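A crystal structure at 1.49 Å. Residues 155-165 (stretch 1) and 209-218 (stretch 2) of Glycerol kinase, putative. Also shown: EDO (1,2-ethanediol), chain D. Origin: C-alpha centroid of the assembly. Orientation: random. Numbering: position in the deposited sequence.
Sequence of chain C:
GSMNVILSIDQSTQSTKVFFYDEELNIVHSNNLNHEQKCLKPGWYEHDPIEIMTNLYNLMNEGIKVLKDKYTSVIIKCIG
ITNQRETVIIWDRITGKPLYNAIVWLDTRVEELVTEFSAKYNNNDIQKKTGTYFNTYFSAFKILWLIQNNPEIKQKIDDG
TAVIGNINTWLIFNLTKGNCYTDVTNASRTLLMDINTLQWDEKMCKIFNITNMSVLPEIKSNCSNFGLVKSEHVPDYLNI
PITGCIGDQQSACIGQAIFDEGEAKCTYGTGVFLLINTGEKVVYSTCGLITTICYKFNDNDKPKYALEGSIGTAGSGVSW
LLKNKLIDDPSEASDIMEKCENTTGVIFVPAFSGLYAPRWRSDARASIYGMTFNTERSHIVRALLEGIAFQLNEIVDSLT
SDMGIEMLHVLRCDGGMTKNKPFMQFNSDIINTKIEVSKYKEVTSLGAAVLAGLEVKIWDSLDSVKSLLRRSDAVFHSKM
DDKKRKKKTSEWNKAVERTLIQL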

# COMPACT_ATOMS: atom_id res chain seq x y z
N GLN C 155 -28.84 -2.05 31.52
CA GLN C 155 -29.79 -2.51 32.56
C GLN C 155 -29.12 -3.46 33.58
O GLN C 155 -29.43 -3.50 34.79
CB GLN C 155 -30.95 -3.21 31.86
CG GLN C 155 -31.89 -2.15 31.11
CD GLN C 155 -32.92 -2.75 30.15
OE1 GLN C 155 -33.53 -1.97 29.38
NE2 GLN C 155 -33.08 -4.05 30.12
N LYS C 156 -28.30 -4.35 33.06
CA LYS C 156 -27.68 -5.39 33.90
C LYS C 156 -26.49 -4.83 34.67
O LYS C 156 -26.21 -5.37 35.73
CB LYS C 156 -27.25 -6.59 33.08
CG LYS C 156 -28.42 -7.46 32.53
CD LYS C 156 -27.99 -8.57 31.64
CE LYS C 156 -27.39 -9.67 32.42
NZ LYS C 156 -28.20 -10.21 33.53
N ILE C 157 -25.83 -3.76 34.20
CA ILE C 157 -24.87 -3.05 35.09
C ILE C 157 -25.65 -2.35 36.21
O ILE C 157 -25.38 -2.51 37.37
CB ILE C 157 -24.02 -2.06 34.31
CG1 ILE C 157 -23.05 -2.83 33.38
CG2 ILE C 157 -23.20 -1.18 35.26
CD1 ILE C 157 -22.38 -1.96 32.32
N ASP C 158 -26.72 -1.66 35.80
CA ASP C 158 -27.55 -1.00 36.78
C ASP C 158 -28.06 -1.95 37.89
O ASP C 158 -28.00 -1.60 39.08
CB ASP C 158 -28.73 -0.24 36.19
CG ASP C 158 -28.33 0.92 35.20
OD1 ASP C 158 -27.12 1.35 35.02
OD2 ASP C 158 -29.30 1.39 34.52
N ASP C 159 -28.56 -3.11 37.54
CA ASP C 159 -29.04 -4.05 38.51
C ASP C 159 -28.07 -5.02 39.14
O ASP C 159 -28.51 -5.93 39.89
CB ASP C 159 -30.30 -4.77 38.02
CG ASP C 159 -30.07 -5.83 36.98
OD1 ASP C 159 -28.88 -6.18 36.74
OD2 ASP C 159 -31.15 -6.32 36.39
N GLY C 160 -26.79 -4.88 38.79
CA GLY C 160 -25.73 -5.73 39.32
C GLY C 160 -25.69 -7.14 38.87
O GLY C 160 -25.07 -8.00 39.53
N THR C 161 -26.32 -7.45 37.78
CA THR C 161 -26.32 -8.83 37.27
C THR C 161 -25.29 -9.09 36.13
O THR C 161 -25.21 -10.22 35.56
CB THR C 161 -27.74 -9.25 36.79
OG1 THR C 161 -28.19 -8.44 35.69
CG2 THR C 161 -28.76 -9.08 37.99
N ALA C 162 -24.52 -8.06 35.81
CA ALA C 162 -23.41 -8.17 34.86
C ALA C 162 -22.07 -8.19 35.64
O ALA C 162 -21.98 -7.69 36.76
CB ALA C 162 -23.40 -7.01 33.84
N VAL C 163 -21.04 -8.72 34.98
CA VAL C 163 -19.63 -8.60 35.39
C VAL C 163 -18.94 -7.88 34.22
O VAL C 163 -19.14 -8.29 33.00
CB VAL C 163 -19.01 -9.99 35.65
CG1 VAL C 163 -17.53 -9.84 36.04
CG2 VAL C 163 -19.71 -10.73 36.73
N ILE C 164 -18.11 -6.86 34.55
CA ILE C 164 -17.26 -6.21 33.54
C ILE C 164 -15.84 -6.72 33.85
O ILE C 164 -15.32 -6.52 34.94
CB ILE C 164 -17.24 -4.67 33.68
CG1 ILE C 164 -18.71 -4.14 33.62
CG2 ILE C 164 -16.35 -4.01 32.64
CD1 ILE C 164 -18.77 -2.63 33.74
N GLY C 165 -15.23 -7.34 32.87
CA GLY C 165 -13.90 -7.89 33.08
C GLY C 165 -12.94 -7.84 31.92
O GLY C 165 -13.33 -7.96 30.75
N ASN C 209 -20.43 5.90 33.13
CA ASN C 209 -21.84 5.40 33.33
C ASN C 209 -21.93 4.04 33.97
O ASN C 209 -22.94 3.24 33.80
CB ASN C 209 -22.55 5.30 31.96
CG ASN C 209 -22.80 6.61 31.25
OD1 ASN C 209 -22.12 7.65 31.41
ND2 ASN C 209 -23.77 6.54 30.38
N ILE C 210 -20.91 3.72 34.76
CA ILE C 210 -20.90 2.50 35.54
C ILE C 210 -21.57 2.83 36.85
O ILE C 210 -20.89 3.29 37.76
CB ILE C 210 -19.49 1.93 35.75
CG1 ILE C 210 -18.86 1.61 34.38
CG2 ILE C 210 -19.54 0.76 36.72
CD1 ILE C 210 -17.41 1.42 34.40
N THR C 211 -22.90 2.64 36.90
CA THR C 211 -23.70 3.13 38.02
C THR C 211 -23.69 2.25 39.23
O THR C 211 -24.15 2.65 40.31
CB THR C 211 -25.20 3.25 37.58
OG1 THR C 211 -25.60 1.96 37.13
CG2 THR C 211 -25.40 4.24 36.45
N ASN C 212 -23.17 1.02 39.08
CA ASN C 212 -23.17 0.04 40.17
C ASN C 212 -21.78 -0.60 40.15
O ASN C 212 -21.44 -1.36 39.27
CB ASN C 212 -24.27 -0.97 39.92
CG ASN C 212 -24.43 -1.93 41.01
OD1 ASN C 212 -23.51 -2.12 41.79
ND2 ASN C 212 -25.59 -2.63 41.02
N MET C 213 -20.98 -0.17 41.11
CA MET C 213 -19.59 -0.59 41.12
C MET C 213 -19.40 -2.06 41.52
O MET C 213 -18.31 -2.61 41.48
CB MET C 213 -18.75 0.39 41.98
CG MET C 213 -18.51 1.69 41.26
SD MET C 213 -17.78 2.89 42.31
CE MET C 213 -16.00 2.43 42.24
N SER C 214 -20.48 -2.70 41.98
CA SER C 214 -20.43 -4.10 42.29
C SER C 214 -20.14 -5.03 41.15
O SER C 214 -19.82 -6.19 41.39
CB SER C 214 -21.70 -4.51 43.01
OG SER C 214 -22.76 -4.84 42.24
N VAL C 215 -20.31 -4.55 39.92
CA VAL C 215 -20.02 -5.32 38.72
C VAL C 215 -18.55 -5.47 38.44
O VAL C 215 -18.18 -6.22 37.59
CB VAL C 215 -20.74 -4.73 37.49
CG1 VAL C 215 -22.29 -4.65 37.78
CG2 VAL C 215 -20.11 -3.41 37.07
N LEU C 216 -17.71 -4.68 39.16
CA LEU C 216 -16.26 -4.71 39.03
C LEU C 216 -15.67 -5.76 39.96
O LEU C 216 -16.06 -5.87 41.12
CB LEU C 216 -15.68 -3.34 39.21
CG LEU C 216 -16.14 -2.26 38.21
CD1 LEU C 216 -15.80 -0.86 38.83
CD2 LEU C 216 -15.47 -2.44 36.91
N PRO C 217 -14.70 -6.51 39.45
CA PRO C 217 -14.06 -7.54 40.27
C PRO C 217 -13.11 -6.98 41.30
O PRO C 217 -12.55 -5.92 41.10
CB PRO C 217 -13.32 -8.38 39.20
CG PRO C 217 -12.89 -7.34 38.15
CD PRO C 217 -14.16 -6.43 38.09
N GLU C 218 -12.88 -7.76 42.34
CA GLU C 218 -11.95 -7.37 43.39
C GLU C 218 -10.52 -7.28 42.84
O GLU C 218 -10.11 -8.24 42.19
CB GLU C 218 -11.94 -8.38 44.54
CG GLU C 218 -11.01 -7.97 45.69
CD GLU C 218 -10.95 -9.05 46.78
OE1 GLU C 218 -11.88 -9.91 46.85
OE2 GLU C 218 -9.98 -9.00 47.58
C1 EDO D . -12.43 -3.77 33.52
O1 EDO D . -13.00 -4.57 32.49
C2 EDO D . -13.16 -3.83 34.83
O2 EDO D . -12.99 -5.12 35.46
O HOH W 1 -27.58 1.36 39.68
O HOH W 2 -25.28 1.59 33.35
O HOH W 3 -23.22 -7.22 41.53

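The end of a helix is held from outside by one asparagine side chain. N212 ND2 donates to D158 O at 3.3 Å with an N-H...O angle of 169°, a long but nearly linear hydrogen bond to a carbonyl in the helix's last turn. The same ND2 lies 3.4 Å from G160 N, yet both are donors, so this proximity is not a bond; G160 N instead donates to I157 O at 3.1 Å. G160 closes a Schellman motif with phi/psi of 71/19, a positive phi that by itself favours glycine. Space argues the same way: an ideally placed CB on G160 would sit 3.1 Å from N212 ND2, which is tight.

N212 is itself braced, because its OD1 accepts from S214 N at 3.1 Å. One residue earlier, T211 OG1 donates to D158 OD1 at 2.7 Å. That proton is thereby committed, and water 1 complements the arrangement by donating to both T211 OG1 (3.3 Å) and D158 O (3.0 Å). D158 therefore meets the second stretch through backbone and carboxylate alike, although its CA-to-CB bond points away.

Past the turn, the strand is joined to the 3-10 segment by its backbone. I164 N donates to V215 O at 3.1 Å and 169°, and V163 CA approaches the same oxygen at 3.6 Å, with 145° at the hydrogen, as a CA-H...O contact. V215, with the largest covered area of any residue here, 105 Å², packs between helix and strand: its CG2 is 4.2 Å from I157 CG2 and 3.7 Å from I164 CD1. I210 extends this apolar cluster, its CG1 lying 4.3 Å from I164 CD1. Beside the strand, 1,2-ethanediol, probably from the crystallisation liquor, donates from O2 to I164 O at 2.8 Å.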